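Local structure of glucose-6-phosphate 1-dehydrogenase (Mycobacterium avium, 4LGV) at residues Q198-L203 against R428-R433; V252-L257 against D435-T440; L260-M265 against D278-V283; F284-S289 against T323-W328. The protein probably catalyses the NADP+-dependent oxidation of glucose 6-phosphate to 6-phosphogluconolactone, the first step of the pentose phosphate pathway. One frame throughout, in Å; residues are numbered along the deposited sequence.

Contact 1 (Q198-L203 against R428-R433); sequences QPVEEL and RQLFAR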
loop_
_atom_site.group_PDB
_atom_site.type_symbol
_atom_site.label_atom_id
_atom_site.label_comp_id
_atom_site.label_asym_id
_atom_site.label_seq_id
_atom_site.Cartn_x
_atom_site.Cartn_y
_atom_site.Cartn_z
ATOM N N GLN A 198 2.193 2.940 -32.066
ATOM C CA GLN A 198 2.225 2.928 -30.631
ATOM C C GLN A 198 2.236 4.338 -30.059
ATOM O O GLN A 198 3.091 5.151 -30.415
ATOM C CB GLN A 198 3.435 2.153 -30.140
ATOM C CG GLN A 198 3.183 0.664 -30.237
ATOM C CD GLN A 198 4.264 -0.178 -29.597
ATOM O OE1 GLN A 198 4.864 0.227 -28.619
ATOM N NE2 GLN A 198 4.469 -1.398 -30.121
ATOM N N PRO A 199 1.305 4.619 -29.140
ATOM C CA PRO A 199 1.253 5.904 -28.490
ATOM C C PRO A 199 2.198 5.936 -27.305
ATOM O O PRO A 199 1.740 5.954 -26.140
ATOM C CB PRO A 199 -0.218 5.991 -28.056
ATOM C CG PRO A 199 -0.631 4.598 -27.780
ATOM C CD PRO A 199 0.195 3.749 -28.716
ATOM N N VAL A 200 3.497 5.930 -27.605
ATOM C CA VAL A 200 4.565 5.778 -26.623
ATOM C C VAL A 200 4.546 6.904 -25.571
ATOM O O VAL A 200 4.558 6.636 -24.364
ATOM C CB VAL A 200 5.943 5.678 -27.310
ATOM C CG1 VAL A 200 7.083 5.644 -26.300
ATOM C CG2 VAL A 200 6.032 4.406 -28.146
ATOM N N GLU A 201 4.510 8.152 -26.012
ATOM C CA GLU A 201 4.542 9.268 -25.071
ATOM C C GLU A 201 3.264 9.365 -24.301
ATOM O O GLU A 201 3.282 9.636 -23.089
ATOM C CB GLU A 201 4.797 10.601 -25.757
ATOM C CG GLU A 201 6.245 10.815 -26.162
ATOM C CD GLU A 201 6.451 12.111 -26.966
ATOM O OE1 GLU A 201 5.583 13.042 -26.910
ATOM O OE2 GLU A 201 7.489 12.183 -27.662
ATOM N N GLU A 202 2.144 9.103 -24.975
ATOM C CA GLU A 202 0.828 9.335 -24.390
ATOM C C GLU A 202 0.456 8.283 -23.383
ATOM O O GLU A 202 -0.177 8.540 -22.396
ATOM C CB GLU A 202 -0.227 9.422 -25.490
ATOM C CG GLU A 202 0.055 10.521 -26.521
ATOM C CD GLU A 202 0.869 10.065 -27.747
ATOM O OE1 GLU A 202 1.500 8.993 -27.721
ATOM O OE2 GLU A 202 0.826 10.757 -28.786
ATOM N N LEU A 203 0.883 7.057 -23.615
ATOM C CA LEU A 203 0.649 6.006 -22.651
ATOM C C LEU A 203 1.529 6.173 -21.391
ATOM O O LEU A 203 1.109 5.881 -20.256
ATOM C CB LEU A 203 0.957 4.703 -23.345
ATOM C CG LEU A 203 0.667 3.419 -22.640
ATOM C CD1 LEU A 203 -0.697 3.473 -21.968
ATOM C CD2 LEU A 203 0.665 2.320 -23.665
ATOM N N ARG A 428 14.549 7.994 -31.777
ATOM C CA ARG A 428 14.607 6.536 -31.714
ATOM C C ARG A 428 13.574 5.836 -30.810
ATOM O O ARG A 428 13.693 4.653 -30.555
ATOM C CB ARG A 428 16.006 6.099 -31.273
ATOM C CG ARG A 428 17.122 6.514 -32.248
ATOM C CD ARG A 428 18.477 6.593 -31.490
ATOM N NE ARG A 428 18.875 5.254 -31.062
ATOM C CZ ARG A 428 19.552 4.949 -29.956
ATOM N NH1 ARG A 428 19.932 5.899 -29.089
ATOM N NH2 ARG A 428 19.859 3.665 -29.725
ATOM N N GLN A 429 12.596 6.578 -30.329
ATOM C CA GLN A 429 11.622 6.015 -29.394
ATOM C C GLN A 429 10.788 4.867 -29.975
ATOM O O GLN A 429 10.368 3.975 -29.264
ATOM C CB GLN A 429 10.736 7.130 -28.806
ATOM C CG GLN A 429 9.404 7.427 -29.444
ATOM C CD GLN A 429 8.729 8.696 -28.884
ATOM O OE1 GLN A 429 8.932 9.064 -27.731
ATOM N NE2 GLN A 429 7.920 9.358 -29.717
ATOM N N LEU A 430 10.553 4.928 -31.272
ATOM C CA LEU A 430 9.727 3.960 -31.962
ATOM C C LEU A 430 10.516 2.853 -32.658
ATOM O O LEU A 430 9.966 2.098 -33.405
ATOM C CB LEU A 430 8.873 4.665 -32.998
ATOM C CG LEU A 430 7.992 5.815 -32.486
ATOM C CD1 LEU A 430 7.410 6.561 -33.660
ATOM C CD2 LEU A 430 6.894 5.259 -31.573
ATOM N N PHE A 431 11.798 2.742 -32.340
ATOM C CA PHE A 431 12.672 1.771 -32.946
ATOM C C PHE A 431 13.318 0.913 -31.857
ATOM O O PHE A 431 14.076 1.388 -31.042
ATOM C CB PHE A 431 13.720 2.476 -33.775
ATOM C CG PHE A 431 13.143 3.312 -34.906
ATOM C CD1 PHE A 431 12.767 2.720 -36.087
ATOM C CD2 PHE A 431 12.972 4.676 -34.768
ATOM C CE1 PHE A 431 12.218 3.467 -37.104
ATOM C CE2 PHE A 431 12.434 5.435 -35.792
ATOM C CZ PHE A 431 12.075 4.837 -36.959
ATOM N N ALA A 432 13.003 -0.370 -31.874
ATOM C CA ALA A 432 13.476 -1.280 -30.876
ATOM C C ALA A 432 15.001 -1.354 -30.877
ATOM O O ALA A 432 15.667 -1.330 -31.920
ATOM C CB ALA A 432 12.854 -2.663 -31.125
ATOM N N ARG A 433 15.546 -1.452 -29.689
ATOM C CA ARG A 433 16.976 -1.506 -29.492
ATOM C C ARG A 433 17.403 -2.967 -29.413
ATOM O O ARG A 433 16.603 -3.856 -29.093
ATOM C CB ARG A 433 17.347 -0.761 -28.218
ATOM C CG ARG A 433 18.817 -0.407 -28.083
ATOM C CD ARG A 433 19.108 0.464 -26.867
ATOM N NE ARG A 433 18.864 -0.247 -25.599
ATOM C CZ ARG A 433 18.887 0.318 -24.377
ATOM N NH1 ARG A 433 19.167 1.619 -24.220
ATOM N NH2 ARG A 433 18.643 -0.411 -23.301
#

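Contact 2 (V252-L257 against D435-T440); sequences VQNHLL and DAIEET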
loop_
_atom_site.group_PDB
_atom_site.type_symbol
_atom_site.label_atom_id
_atom_site.label_comp_id
_atom_site.label_asym_id
_atom_site.label_seq_id
_atom_site.Cartn_x
_atom_site.Cartn_y
_atom_site.Cartn_z
ATOM N N VAL A 252 3.835 -10.521 -32.652
ATOM C CA VAL A 252 4.097 -10.800 -31.245
ATOM C C VAL A 252 5.511 -10.419 -30.794
ATOM O O VAL A 252 5.673 -9.664 -29.821
ATOM C CB VAL A 252 3.801 -12.269 -30.889
ATOM C CG1 VAL A 252 4.131 -12.554 -29.427
ATOM C CG2 VAL A 252 2.336 -12.573 -31.114
ATOM N N GLN A 253 6.501 -10.947 -31.502
ATOM C CA GLN A 253 7.907 -10.827 -31.136
ATOM C C GLN A 253 8.333 -9.397 -30.848
ATOM O O GLN A 253 9.045 -9.137 -29.888
ATOM C CB GLN A 253 8.782 -11.439 -32.241
ATOM C CG GLN A 253 10.293 -11.282 -32.059
ATOM C CD GLN A 253 10.822 -10.000 -32.664
ATOM O OE1 GLN A 253 10.476 -9.652 -33.775
ATOM N NE2 GLN A 253 11.648 -9.268 -31.916
ATOM N N ASN A 254 7.915 -8.480 -31.681
ATOM C CA ASN A 254 8.316 -7.072 -31.570
ATOM C C ASN A 254 7.132 -6.219 -31.091
ATOM O O ASN A 254 7.139 -5.729 -29.977
ATOM C CB ASN A 254 8.880 -6.568 -32.910
ATOM C CG ASN A 254 9.682 -5.304 -32.773
ATOM O OD1 ASN A 254 10.312 -5.085 -31.762
ATOM N ND2 ASN A 254 9.653 -4.456 -33.788
ATOM N N HIS A 255 6.101 -6.078 -31.919
ATOM C CA HIS A 255 4.997 -5.137 -31.635
ATOM C C HIS A 255 4.323 -5.346 -30.285
ATOM O O HIS A 255 4.326 -4.440 -29.433
ATOM C CB HIS A 255 3.964 -5.213 -32.764
ATOM C CG HIS A 255 2.815 -4.258 -32.633
ATOM N ND1 HIS A 255 2.979 -2.937 -32.299
ATOM C CD2 HIS A 255 1.478 -4.423 -32.836
ATOM C CE1 HIS A 255 1.798 -2.335 -32.264
ATOM N NE2 HIS A 255 0.873 -3.208 -32.607
ATOM N N LEU A 256 3.748 -6.525 -30.075
ATOM C CA LEU A 256 2.916 -6.725 -28.913
ATOM C C LEU A 256 3.734 -6.822 -27.642
ATOM O O LEU A 256 3.311 -6.330 -26.608
ATOM C CB LEU A 256 1.999 -7.934 -29.080
ATOM C CG LEU A 256 0.906 -7.803 -30.107
ATOM C CD1 LEU A 256 -0.006 -9.031 -30.158
ATOM C CD2 LEU A 256 0.051 -6.581 -29.849
ATOM N N LEU A 257 4.895 -7.471 -27.703
ATOM C CA LEU A 257 5.781 -7.483 -26.529
ATOM C C LEU A 257 6.293 -6.089 -26.195
ATOM O O LEU A 257 6.447 -5.741 -25.030
ATOM C CB LEU A 257 6.934 -8.452 -26.741
ATOM C CG LEU A 257 6.536 -9.935 -26.625
ATOM C CD1 LEU A 257 7.720 -10.842 -26.931
ATOM C CD2 LEU A 257 6.032 -10.225 -25.228
ATOM N N ASP A 435 19.172 -4.975 -27.492
ATOM C CA ASP A 435 19.002 -5.811 -26.297
ATOM C C ASP A 435 17.527 -6.297 -26.198
ATOM O O ASP A 435 17.281 -7.442 -25.905
ATOM C CB ASP A 435 19.464 -5.077 -25.036
ATOM C CG ASP A 435 18.773 -3.690 -24.834
ATOM O OD1 ASP A 435 18.068 -3.134 -25.718
ATOM O OD2 ASP A 435 18.978 -3.122 -23.775
ATOM N N ALA A 436 16.574 -5.438 -26.513
ATOM C CA ALA A 436 15.166 -5.844 -26.495
ATOM C C ALA A 436 14.852 -6.864 -27.593
ATOM O O ALA A 436 14.126 -7.833 -27.394
ATOM C CB ALA A 436 14.283 -4.628 -26.655
ATOM N N ILE A 437 15.428 -6.649 -28.756
ATOM C CA ILE A 437 15.244 -7.579 -29.835
ATOM C C ILE A 437 15.669 -8.991 -29.381
ATOM O O ILE A 437 14.930 -9.956 -29.558
ATOM C CB ILE A 437 16.001 -7.085 -31.093
ATOM C CG1 ILE A 437 15.469 -5.701 -31.553
ATOM C CG2 ILE A 437 16.169 -8.222 -32.105
ATOM C CD1 ILE A 437 14.588 -5.690 -32.760
ATOM N N GLU A 438 16.853 -9.100 -28.804
ATOM C CA GLU A 438 17.395 -10.398 -28.411
ATOM C C GLU A 438 16.606 -11.034 -27.280
ATOM O O GLU A 438 16.341 -12.205 -27.317
ATOM C CB GLU A 438 18.875 -10.274 -28.092
ATOM C CG GLU A 438 19.615 -9.908 -29.361
ATOM C CD GLU A 438 21.136 -10.048 -29.299
ATOM O OE1 GLU A 438 21.651 -10.753 -28.399
ATOM O OE2 GLU A 438 21.795 -9.474 -30.225
ATOM N N GLU A 439 16.153 -10.256 -26.327
ATOM C CA GLU A 439 15.308 -10.799 -25.290
ATOM C C GLU A 439 13.977 -11.278 -25.829
ATOM O O GLU A 439 13.485 -12.303 -25.402
ATOM C CB GLU A 439 15.012 -9.759 -24.195
ATOM C CG GLU A 439 16.194 -9.390 -23.307
ATOM C CD GLU A 439 16.792 -10.553 -22.556
ATOM O OE1 GLU A 439 16.068 -11.454 -22.075
ATOM O OE2 GLU A 439 18.023 -10.589 -22.473
ATOM N N THR A 440 13.367 -10.551 -26.755
ATOM C CA THR A 440 12.060 -10.988 -27.263
ATOM C C THR A 440 12.175 -12.225 -28.126
ATOM O O THR A 440 11.274 -13.054 -28.114
ATOM C CB THR A 440 11.299 -9.894 -28.006
ATOM O OG1 THR A 440 12.124 -9.341 -29.016
ATOM C CG2 THR A 440 10.910 -8.772 -27.016
HETATM O O HOH W 1 11.478 -5.969 -29.401
#

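Contact 3 (L260-M265 against D278-V283); sequences LALVAM and DKKAEV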
loop_
_atom_site.group_PDB
_atom_site.type_symbol
_atom_site.label_atom_id
_atom_site.label_comp_id
_atom_site.label_asym_id
_atom_site.label_seq_id
_atom_site.Cartn_x
_atom_site.Cartn_y
_atom_site.Cartn_z
ATOM N N LEU A 260 3.370 -4.502 -24.351
ATOM C CA LEU A 260 3.372 -5.005 -22.995
ATOM C C LEU A 260 4.409 -4.279 -22.157
ATOM O O LEU A 260 4.135 -3.848 -21.040
ATOM C CB LEU A 260 3.618 -6.510 -23.013
ATOM C CG LEU A 260 3.809 -7.121 -21.646
ATOM C CD1 LEU A 260 2.557 -6.873 -20.803
ATOM C CD2 LEU A 260 4.050 -8.600 -21.754
ATOM N N ALA A 261 5.608 -4.124 -22.697
ATOM C CA ALA A 261 6.674 -3.478 -21.945
ATOM C C ALA A 261 6.345 -2.054 -21.573
ATOM O O ALA A 261 6.635 -1.603 -20.464
ATOM C CB ALA A 261 7.984 -3.527 -22.705
ATOM N N LEU A 262 5.704 -1.339 -22.492
ATOM C CA LEU A 262 5.295 0.030 -22.203
ATOM C C LEU A 262 4.297 0.044 -21.050
ATOM O O LEU A 262 4.302 0.949 -20.235
ATOM C CB LEU A 262 4.650 0.665 -23.416
ATOM C CG LEU A 262 5.597 1.081 -24.503
ATOM C CD1 LEU A 262 4.842 1.635 -25.710
ATOM C CD2 LEU A 262 6.582 2.135 -24.042
ATOM N N VAL A 263 3.405 -0.944 -21.034
ATOM C CA VAL A 263 2.354 -1.030 -20.040
ATOM C C VAL A 263 2.948 -1.424 -18.700
ATOM O O VAL A 263 2.472 -0.983 -17.673
ATOM C CB VAL A 263 1.284 -2.077 -20.468
ATOM C CG1 VAL A 263 0.357 -2.414 -19.326
ATOM C CG2 VAL A 263 0.452 -1.514 -21.607
ATOM N N ALA A 264 3.985 -2.251 -18.729
ATOM C CA ALA A 264 4.509 -2.898 -17.515
ATOM C C ALA A 264 5.779 -2.304 -16.914
ATOM O O ALA A 264 6.089 -2.545 -15.742
ATOM C CB ALA A 264 4.737 -4.324 -17.800
ATOM N N MET A 265 6.512 -1.513 -17.681
ATOM C CA MET A 265 7.826 -1.019 -17.232
ATOM C C MET A 265 7.744 -0.073 -16.059
ATOM O O MET A 265 6.726 0.623 -15.857
ATOM C CB MET A 265 8.553 -0.296 -18.354
ATOM C CG MET A 265 7.852 0.941 -18.857
ATOM S SD MET A 265 8.619 1.693 -20.291
ATOM C CE MET A 265 7.599 3.162 -20.387
ATOM N N ASP A 278 16.119 1.257 -21.779
ATOM C CA ASP A 278 16.562 0.605 -20.569
ATOM C C ASP A 278 15.346 0.016 -19.813
ATOM O O ASP A 278 15.419 -1.100 -19.343
ATOM C CB ASP A 278 17.293 1.556 -19.608
ATOM C CG ASP A 278 18.677 1.937 -20.088
ATOM O OD1 ASP A 278 19.177 1.361 -21.075
ATOM O OD2 ASP A 278 19.252 2.901 -19.537
ATOM N N LYS A 279 14.229 0.742 -19.726
ATOM C CA LYS A 279 13.142 0.251 -18.910
ATOM C C LYS A 279 12.421 -0.929 -19.579
ATOM O O LYS A 279 12.006 -1.862 -18.908
ATOM C CB LYS A 279 12.150 1.359 -18.618
ATOM C CG LYS A 279 12.725 2.483 -17.771
ATOM C CD LYS A 279 12.904 2.055 -16.332
ATOM C CE LYS A 279 14.335 1.968 -15.899
ATOM N NZ LYS A 279 14.335 1.475 -14.474
ATOM N N LYS A 280 12.288 -0.860 -20.907
ATOM C CA LYS A 280 11.646 -1.906 -21.621
ATOM C C LYS A 280 12.480 -3.202 -21.471
ATOM O O LYS A 280 11.925 -4.237 -21.238
ATOM C CB LYS A 280 11.484 -1.537 -23.089
ATOM C CG LYS A 280 10.494 -0.409 -23.419
ATOM C CD LYS A 280 10.257 -0.500 -24.929
ATOM C CE LYS A 280 9.892 0.767 -25.650
ATOM N NZ LYS A 280 10.597 0.860 -26.962
ATOM N N ALA A 281 13.792 -3.099 -21.650
ATOM C CA ALA A 281 14.644 -4.249 -21.587
ATOM C C ALA A 281 14.515 -4.922 -20.220
ATOM O O ALA A 281 14.457 -6.129 -20.138
ATOM C CB ALA A 281 16.118 -3.872 -21.862
ATOM N N GLU A 282 14.479 -4.136 -19.156
ATOM C CA GLU A 282 14.298 -4.712 -17.820
ATOM C C GLU A 282 13.062 -5.599 -17.718
ATOM O O GLU A 282 13.073 -6.535 -16.953
ATOM C CB GLU A 282 14.095 -3.629 -16.752
ATOM C CG GLU A 282 15.326 -2.913 -16.391
ATOM C CD GLU A 282 15.071 -1.917 -15.251
ATOM O OE1 GLU A 282 13.847 -1.641 -14.805
ATOM O OE2 GLU A 282 16.138 -1.404 -14.835
ATOM N N VAL A 283 11.979 -5.200 -18.383
ATOM C CA VAL A 283 10.762 -5.980 -18.357
ATOM C C VAL A 283 11.053 -7.342 -18.952
ATOM O O VAL A 283 10.736 -8.358 -18.373
ATOM C CB VAL A 283 9.628 -5.324 -19.157
ATOM C CG1 VAL A 283 8.429 -6.265 -19.275
ATOM C CG2 VAL A 283 9.181 -4.033 -18.500
#

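Contact 4 (F284-S289 against T323-W328); sequences FRAMPS and TEIDNW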
loop_
_atom_site.group_PDB
_atom_site.type_symbol
_atom_site.label_atom_id
_atom_site.label_comp_id
_atom_site.label_asym_id
_atom_site.label_seq_id
_atom_site.Cartn_x
_atom_site.Cartn_y
_atom_site.Cartn_z
ATOM N N PHE A 284 11.627 -7.343 -20.144
ATOM C CA PHE A 284 11.817 -8.588 -20.896
ATOM C C PHE A 284 12.754 -9.520 -20.121
ATOM O O PHE A 284 12.590 -10.755 -20.161
ATOM C CB PHE A 284 12.366 -8.292 -22.305
ATOM C CG PHE A 284 11.456 -7.479 -23.168
ATOM C CD1 PHE A 284 10.079 -7.751 -23.212
ATOM C CD2 PHE A 284 11.960 -6.450 -23.938
ATOM C CE1 PHE A 284 9.247 -7.009 -24.016
ATOM C CE2 PHE A 284 11.113 -5.691 -24.731
ATOM C CZ PHE A 284 9.748 -5.981 -24.789
ATOM N N ARG A 285 13.721 -8.945 -19.418
ATOM C CA ARG A 285 14.692 -9.778 -18.656
ATOM C C ARG A 285 14.058 -10.515 -17.497
ATOM O O ARG A 285 14.640 -11.445 -16.992
ATOM C CB ARG A 285 15.873 -8.944 -18.187
ATOM C CG ARG A 285 16.710 -8.598 -19.412
ATOM C CD ARG A 285 17.925 -7.772 -19.130
ATOM N NE ARG A 285 18.831 -8.530 -18.283
ATOM C CZ ARG A 285 19.797 -7.999 -17.550
ATOM N NH1 ARG A 285 19.971 -6.692 -17.506
ATOM N NH2 ARG A 285 20.573 -8.798 -16.832
ATOM N N ALA A 286 12.869 -10.115 -17.088
ATOM C CA ALA A 286 12.174 -10.757 -15.998
ATOM C C ALA A 286 11.082 -11.662 -16.530
ATOM O O ALA A 286 10.276 -12.194 -15.739
ATOM C CB ALA A 286 11.544 -9.708 -15.053
ATOM N N MET A 287 11.024 -11.829 -17.840
ATOM C CA MET A 287 10.038 -12.728 -18.440
ATOM C C MET A 287 10.683 -14.072 -18.802
ATOM O O MET A 287 11.665 -14.122 -19.502
ATOM C CB MET A 287 9.447 -12.120 -19.732
ATOM C CG MET A 287 8.644 -10.831 -19.516
ATOM S SD MET A 287 7.906 -10.082 -20.979
ATOM C CE MET A 287 6.634 -11.294 -21.399
ATOM N N PRO A 288 10.092 -15.177 -18.367
ATOM C CA PRO A 288 10.539 -16.479 -18.809
ATOM C C PRO A 288 10.138 -16.720 -20.268
ATOM O O PRO A 288 9.194 -16.115 -20.770
ATOM C CB PRO A 288 9.789 -17.441 -17.888
ATOM C CG PRO A 288 8.552 -16.730 -17.503
ATOM C CD PRO A 288 8.844 -15.248 -17.590
ATOM N N SER A 289 10.859 -17.603 -20.928
ATOM C CA SER A 289 10.488 -18.024 -22.259
ATOM C C SER A 289 9.094 -18.662 -22.274
ATOM O O SER A 289 8.674 -19.262 -21.312
ATOM C CB SER A 289 11.564 -18.959 -22.815
ATOM O OG SER A 289 11.719 -20.085 -21.983
ATOM N N THR A 323 1.888 -15.747 -20.837
ATOM C CA THR A 323 3.207 -15.388 -20.349
ATOM C C THR A 323 3.082 -14.676 -18.986
ATOM O O THR A 323 2.020 -14.697 -18.335
ATOM C CB THR A 323 3.927 -14.495 -21.382
ATOM O OG1 THR A 323 5.242 -14.218 -20.928
ATOM C CG2 THR A 323 3.188 -13.194 -21.578
ATOM N N GLU A 324 4.184 -14.127 -18.517
ATOM C CA GLU A 324 4.219 -13.503 -17.211
ATOM C C GLU A 324 5.462 -12.623 -17.101
ATOM O O GLU A 324 6.418 -12.782 -17.863
ATOM C CB GLU A 324 4.229 -14.556 -16.077
ATOM C CG GLU A 324 5.480 -15.385 -16.056
ATOM C CD GLU A 324 5.631 -16.374 -14.901
ATOM O OE1 GLU A 324 5.556 -15.998 -13.705
ATOM O OE2 GLU A 324 5.901 -17.526 -15.224
ATOM N N ILE A 325 5.437 -11.725 -16.134
ATOM C CA ILE A 325 6.598 -10.871 -15.804
ATOM C C ILE A 325 6.910 -11.088 -14.315
ATOM O O ILE A 325 6.135 -10.692 -13.442
ATOM C CB ILE A 325 6.280 -9.404 -16.069
ATOM C CG1 ILE A 325 5.966 -9.197 -17.538
ATOM C CG2 ILE A 325 7.437 -8.512 -15.682
ATOM C CD1 ILE A 325 5.347 -7.841 -17.828
ATOM N N ASP A 326 8.024 -11.750 -14.047
ATOM C CA ASP A 326 8.320 -12.268 -12.714
ATOM C C ASP A 326 9.148 -11.293 -11.893
ATOM O O ASP A 326 10.290 -11.591 -11.514
ATOM C CB ASP A 326 9.028 -13.629 -12.831
ATOM C CG ASP A 326 9.142 -14.347 -11.502
ATOM O OD1 ASP A 326 8.252 -14.222 -10.623
ATOM O OD2 ASP A 326 10.180 -15.064 -11.346
ATOM N N ASN A 327 8.555 -10.145 -11.578
ATOM C CA ASN A 327 9.255 -9.133 -10.780
ATOM C C ASN A 327 8.380 -8.596 -9.650
ATOM O O ASN A 327 7.302 -9.124 -9.427
ATOM C CB ASN A 327 9.815 -8.064 -11.684
ATOM C CG ASN A 327 8.751 -7.151 -12.295
ATOM O OD1 ASN A 327 7.576 -7.182 -11.954
ATOM N ND2 ASN A 327 9.197 -6.307 -13.226
ATOM N N TRP A 328 8.834 -7.577 -8.932
ATOM C CA TRP A 328 8.074 -7.065 -7.785
ATOM C C TRP A 328 6.717 -6.483 -8.175
ATOM O O TRP A 328 5.793 -6.499 -7.385
ATOM C CB TRP A 328 8.856 -6.011 -7.033
ATOM C CG TRP A 328 9.980 -6.543 -6.201
ATOM C CD1 TRP A 328 10.412 -7.820 -6.131
ATOM C CD2 TRP A 328 10.859 -5.777 -5.347
ATOM N NE1 TRP A 328 11.492 -7.909 -5.288
ATOM C CE2 TRP A 328 11.771 -6.667 -4.784
ATOM C CE3 TRP A 328 10.931 -4.438 -4.994
ATOM C CZ2 TRP A 328 12.772 -6.256 -3.889
ATOM C CZ3 TRP A 328 11.932 -4.015 -4.114
ATOM C CH2 TRP A 328 12.834 -4.912 -3.576
HETATM O O HOH W 2 6.386 -16.386 -20.898
#

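Contact 1 (Q198-L203 against R428-R433)
Val-200, in the first turn of helix 200-209, meets Leu-430 on a type I beta turn that runs from Arg-428 to Phe-431 between helices 413-424 and 434-449. Helix 200-209 starts a few residues after the Asp-His-Phe-Leu-Gly-Lys sequence, which in relatives belongs to the active site, at the passage from the Rossmann-like coenzyme domain to the large alpha+beta domain. The apolar part of the contact is small. CG2 of Val-200 touches CD2 of Leu-430 at 3.6 Å, the two side chains overlapping head to tail. The valine rotamer (chi1 175°) gives CG2 to the leucine and turns CG1 to Gln-429. CD2 of Leu-430 also lies 4.0 Å from Gln-198 O, a carbonyl that accepts a hydrogen bond from Arg-418.

No hydrogen bond crosses between the segments. Glu-201 lies athwart Gln-429, its carboxylate steeply inclined to the amide (69°), and OE1 of Glu-201 takes a weak hydrogen bond from Gln-391 of the second subunit. OE2 of Glu-201 stands 3.4 Å from OE1 of Gln-429, acceptor against acceptor, with NE2 of Gln-429 3.5 Å from that OE2 but not bonded to it. The CG methylene of Glu-201 comes within 3.6 Å of OE1 of Gln-429.

Contact 2 (V252-L257 against D435-T440)
Gln-253 and Thr-440 make the polar link between helices 246-264 and 434-449, whose short segments cross at 113° with axes 9.5 Å apart. NE2 of Gln-253 donates to OG1 of Thr-440 at 2.9 Å with an N-H...O angle of 153°, and the hydroxyl lies close to the amide plane. A sharp bend at chi2 (-89°) swings the glutamine amide across the threonine. OG1 of Thr-440 also sits 3.0 Å from Ala-436 O and 2.9 Å from Ile-437 O in its own helix; its single proton can serve one or other of these carbonyls, while its oxygen accepts from Gln-253.

A water extends the polar network: it donates to OD1 of Asn-254 at 2.8 Å and, weakly, to Thr-440 OG1. The other end of that asparagine, ND2, is bonded to Asp-192.

Nonpolar contact is close: Gln-253 O presses on CB of Thr-440 at 3.0 Å, and CD1 of Leu-257 packs against CG2 of Thr-440 at 3.8 Å. Phe-284 touches both side chains.

Helix 246-264 is kinked here, N of Asn-254 and of His-255 lacking bonds to the preceding turn, and Leu-257 N reaches back five residues to Val-252 O at 3.1 Å. The arrangement is that of two steeply crossed, buried helices, one with a pi-type turn, joined through Asn-254 and Asp-192 to the Asp-His signature, which in relatives lines the active site.

Contact 3 (L260-M265 against D278-V283)
Val-283 sets its CG2 methyl against the backbone of Met-265, 3.5 Å from the methionine CA, just where helix 246-264 ends. The same methyl lies 3.8 Å from CB of Met-265, while at chi1 172° the other methyl, CG1, turns toward CB of Ala-264. About one turn back on each helix, CB of Ala-261 meets CB of Lys-280 at 4.0 Å. The small alanine side chains at 261 and 264 let the helices come close: their axes approach to 8.8 Å.

Two pairs of longer side chains flank this centre. SD of Met-265 passes CB of Lys-279 at 3.9 Å, the methionine lying crosswise to the lysine. Lys-280 runs alongside Leu-262 in the same direction, its CE 3.9 Å from the leucine CD2, so the lysine contributes its aliphatic stem to a buried apolar surface. No hydrogen bond joins the two segments.

Polar groups farther out fix the lysine ends. NZ of Lys-280 is held by Gln-258 and Asn-277. Lys-279 bends away, and its NZ forms a salt bridge with Glu-282 of the third subunit, reciprocated by the symmetric pair; beside it, OE1 of Glu-282 in the same chain is met at 3.2 Å from above the carboxylate plane. The outer side of helix 273-284 thus carries a lysine-glutamate cluster at a subunit interface. Arg-207 bonds the carbonyls of Leu-262 and Met-265 near the helix end.

The core of the contact is a near-orthogonal packing, at 100°, of two consecutive helices joined by a short loop.

Contact 4 (F284-S289 against T323-W328)
Two loops beside the large mixed sheet meet through Ala-286 and Asp-326: a type I beta turn from Phe-284 to Met-287 at the end of helix 273-284, and the chain leaving strand 318-323. Asp-326 N donates to Ala-286 O at 2.9 Å with an N-H...O angle of 163°, the donor tilted 33° from the carbonyl plane. This is the one direct hydrogen bond across the contact, and Asp-326 is at the same time the centre of an inverse gamma turn. Beside it the methyl CB of Ala-286 rests 4.1 Å from CB of Asn-327.

Met-287 spreads over the opposing strand end. Its CG lies 3.4 Å from Glu-324 O and 3.7 Å from CG1 of Ile-325, the methionine running aslant the isoleucine. A bend at chi3 (69°) brings the terminal methyl to Thr-323, where CE sits 3.3 Å from OG1, a close approach. SD of Met-287 also lies in plane at the edge of the Phe-284 ring.

Pro-288 and Glu-324 make the outer margin. The proline ring is set across the glutamate chain, with CG of Pro-288 3.7 Å from CG of Glu-324.

The fourth subunit packs on these loops: Asp-326 OD2 bonds Ser-361 of that chain, and Trp-328 meets its Phe-360 ring nearly perpendicularly. Arg-285 forms a salt bridge with Asp-275 of the third subunit. The contact is a loop-to-loop junction joining a helix end to a strand end of the alpha+beta domain, where two other subunits of the tetramer also meet these loops.

Overall arrangement
Contacts 2 and 3 use successive parts of helix 246-264, their centres 11 Å apart. Contacts 3 and 4 have centres 10 Å apart, and CD1 of Ile-325 touches CB of Ala-264 at 3.6 Å. Phe-284 of contact 4 packs on Leu-257 and Thr-440 of contact 2 and on Ala-261 of contact 3. Contact 1 is tied to contacts 2 and 3: Gln-198 NE2 bonds His-255 ND1 at 3.1 Å, and Arg-433 NH2 bridges to Asp-278 OD1 at 2.9 Å. Contact 1 follows the signature, probably part of the active site as in relatives, and Asn-254 of contact 2 bonds Asp-192 within it. No other chain touches contact 2; contact 1 meets the second subunit, contacts 3 and 4 the third, contact 4 also the fourth.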